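Local atomic coordinates of DNA-directed RNA polymerase subunit E'' (Methanocaldococcus jannaschii, PDB entry 3LPE), a protein that pairs with Spt5 as the small zinc-binding subunit of the heterodimeric factor Spt4/5, which stimulates transcription elongation by RNA polymerase. Residues K8-D13 with E25-L30. Numbering follows the deposited sequence.
Sequences KYLTND and ENWIGL
Leu10 reaches from strand 10-11 to Trp27 and Leu30 of strand 23-33, and its two methyls divide the work. Leu10 CD2 sits over one face of the Trp27 indole as a CH-pi contact, 3.7 Å from the centroid of the six-membered ring and 13° off its normal; its nearest ring atoms, CD2 and CE2 of Trp27, lie on the bond shared by the two rings. The other methyl, Leu10 CD1, meets Leu30 CD1 at 3.6 Å, the two side chains crossing at about a right angle. Trp27 CG stands between its own backbone N and carbonyl carbon (chi1 60°), and chi2 of -91° turns the broad side of the indole to the leucine. Trp27 NE1 donates a hydrogen bond to Met1 O, which helps fix the ring's rotation. With an alanine in place of Trp27, Leu10 CD2 would probably lose the flat surface it rests on and Met1 O its indole donor. Further on, Thr11 OG1 accepts a nearly straight bond from Asp13 N at 3.0 Å, an ST turn that bends the chain as strand 10-11 ends, while Asp13 O receives a hydrogen bond from Thr23 OG1. Ala3 touches both Leu10 and Trp27, and Lys23 of the neighbouring NusG-like chain packs on Trp27 and Leu30. Strands 10-11 and 23-33 each pair antiparallel with strand 2-4, so this buried apolar cluster joins two strands that share a partner, with the Leu10 side chain about 10 Å from the zinc ion held by Cys4, Cys7, Cys16 and Cys19, within the zinc beta-ribbon fold of Spt4.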
loop_
_atom_site.group_PDB
_atom_site.type_symbol
_atom_site.label_atom_id
_atom_site.label_comp_id
_atom_site.label_asym_id
_atom_site.label_seq_id
_atom_site.Cartn_x
_atom_site.Cartn_y
_atom_site.Cartn_z
ATOM N N LYS B 8 -9.362 9.602 2.864
ATOM C CA LYS B 8 -9.039 8.577 1.838
ATOM C C LYS B 8 -9.131 7.124 2.304
ATOM O O LYS B 8 -8.844 6.179 1.541
ATOM C CB LYS B 8 -7.674 8.869 1.182
ATOM C CG LYS B 8 -7.657 10.171 0.413
ATOM C CD LYS B 8 -6.325 10.439 -0.294
ATOM C CE LYS B 8 -5.276 10.967 0.659
ATOM N NZ LYS B 8 -4.236 11.755 -0.064
ATOM N N TYR B 9 -9.567 6.925 3.546
ATOM C CA TYR B 9 -9.798 5.577 4.044
ATOM C C TYR B 9 -10.766 4.813 3.128
ATOM O O TYR B 9 -11.808 5.341 2.714
ATOM C CB TYR B 9 -10.389 5.631 5.445
ATOM C CG TYR B 9 -10.525 4.303 6.145
ATOM C CD1 TYR B 9 -9.443 3.728 6.808
ATOM C CD2 TYR B 9 -11.750 3.659 6.212
ATOM C CE1 TYR B 9 -9.584 2.515 7.493
ATOM C CE2 TYR B 9 -11.902 2.455 6.888
ATOM C CZ TYR B 9 -10.818 1.890 7.531
ATOM O OH TYR B 9 -10.994 0.702 8.209
ATOM N N LEU B 10 -10.420 3.571 2.828
ATOM C CA LEU B 10 -11.229 2.784 1.895
ATOM C C LEU B 10 -12.253 1.932 2.607
ATOM O O LEU B 10 -11.909 1.239 3.556
ATOM C CB LEU B 10 -10.327 1.872 1.069
ATOM C CG LEU B 10 -9.391 2.616 0.118
ATOM C CD1 LEU B 10 -8.476 1.567 -0.503
ATOM C CD2 LEU B 10 -10.204 3.256 -0.976
ATOM N N THR B 11 -13.490 1.971 2.124
ATOM C CA THR B 11 -14.600 1.239 2.742
ATOM C C THR B 11 -15.804 1.105 1.794
ATOM O O THR B 11 -15.978 1.900 0.860
ATOM C CB THR B 11 -15.048 1.925 4.060
ATOM O OG1 THR B 11 -16.133 1.183 4.632
ATOM C CG2 THR B 11 -15.507 3.338 3.802
ATOM N N ASN B 12 -16.645 0.103 2.034
ATOM C CA ASN B 12 -17.897 0.010 1.308
ATOM C C ASN B 12 -18.918 0.974 1.853
ATOM O O ASN B 12 -19.904 1.280 1.198
ATOM C CB ASN B 12 -18.430 -1.430 1.293
ATOM C CG ASN B 12 -17.544 -2.358 0.475
ATOM O OD1 ASN B 12 -17.107 -2.001 -0.621
ATOM N ND2 ASN B 12 -17.265 -3.541 1.005
ATOM N N ASP B 13 -18.660 1.465 3.070
ATOM C CA ASP B 13 -19.562 2.391 3.758
ATOM C C ASP B 13 -19.663 3.710 2.995
ATOM O O ASP B 13 -18.684 4.177 2.441
ATOM C CB ASP B 13 -18.992 2.652 5.140
ATOM C CG ASP B 13 -20.062 2.880 6.181
ATOM O OD1 ASP B 13 -21.052 3.568 5.872
ATOM O OD2 ASP B 13 -19.899 2.377 7.319
ATOM N N GLU B 25 -16.815 6.696 -4.752
ATOM C CA GLU B 25 -16.288 5.611 -5.568
ATOM C C GLU B 25 -15.160 6.095 -6.469
ATOM O O GLU B 25 -14.414 5.302 -7.029
ATOM C CB GLU B 25 -17.401 4.993 -6.412
ATOM C CG GLU B 25 -18.254 4.011 -5.637
ATOM C CD GLU B 25 -19.311 3.363 -6.490
ATOM O OE1 GLU B 25 -20.009 4.093 -7.223
ATOM O OE2 GLU B 25 -19.443 2.123 -6.422
ATOM N N ASN B 26 -15.021 7.407 -6.583
ATOM C CA ASN B 26 -14.066 7.981 -7.529
ATOM C C ASN B 26 -12.705 8.233 -6.882
ATOM O O ASN B 26 -12.370 9.359 -6.525
ATOM C CB ASN B 26 -14.654 9.263 -8.141
ATOM C CG ASN B 26 -13.955 9.668 -9.418
ATOM O OD1 ASN B 26 -12.988 9.029 -9.844
ATOM N ND2 ASN B 26 -14.442 10.740 -10.042
ATOM N N TRP B 27 -11.924 7.166 -6.738
ATOM C CA TRP B 27 -10.645 7.229 -6.061
ATOM C C TRP B 27 -9.593 6.488 -6.870
ATOM O O TRP B 27 -9.913 5.631 -7.701
ATOM C CB TRP B 27 -10.736 6.648 -4.642
ATOM C CG TRP B 27 -11.165 5.203 -4.577
ATOM C CD1 TRP B 27 -12.436 4.738 -4.469
ATOM C CD2 TRP B 27 -10.314 4.040 -4.613
ATOM N NE1 TRP B 27 -12.439 3.368 -4.450
ATOM C CE2 TRP B 27 -11.149 2.912 -4.530
ATOM C CE3 TRP B 27 -8.932 3.851 -4.711
ATOM C CZ2 TRP B 27 -10.651 1.607 -4.533
ATOM C CZ3 TRP B 27 -8.437 2.555 -4.722
ATOM C CH2 TRP B 27 -9.297 1.448 -4.635
ATOM N N ILE B 28 -8.342 6.826 -6.605
ATOM C CA ILE B 28 -7.191 6.329 -7.359
ATOM C C ILE B 28 -6.014 6.024 -6.454
ATOM O O ILE B 28 -5.701 6.796 -5.557
ATOM C CB ILE B 28 -6.750 7.376 -8.407
ATOM C CG1 ILE B 28 -7.758 7.398 -9.553
ATOM C CG2 ILE B 28 -5.365 7.069 -8.938
ATOM C CD1 ILE B 28 -8.084 6.010 -10.064
ATOM N N GLY B 29 -5.354 4.899 -6.711
ATOM C CA GLY B 29 -4.139 4.553 -6.017
ATOM C C GLY B 29 -4.475 3.781 -4.770
ATOM O O GLY B 29 -5.571 3.922 -4.261
ATOM N N LEU B 30 -3.534 2.983 -4.274
ATOM C CA LEU B 30 -3.775 2.162 -3.090
ATOM C C LEU B 30 -2.563 2.171 -2.167
ATOM O O LEU B 30 -1.436 1.875 -2.591
ATOM C CB LEU B 30 -4.128 0.726 -3.493
ATOM C CG LEU B 30 -4.217 -0.328 -2.387
ATOM C CD1 LEU B 30 -5.270 0.083 -1.371
ATOM C CD2 LEU B 30 -4.572 -1.687 -2.998
#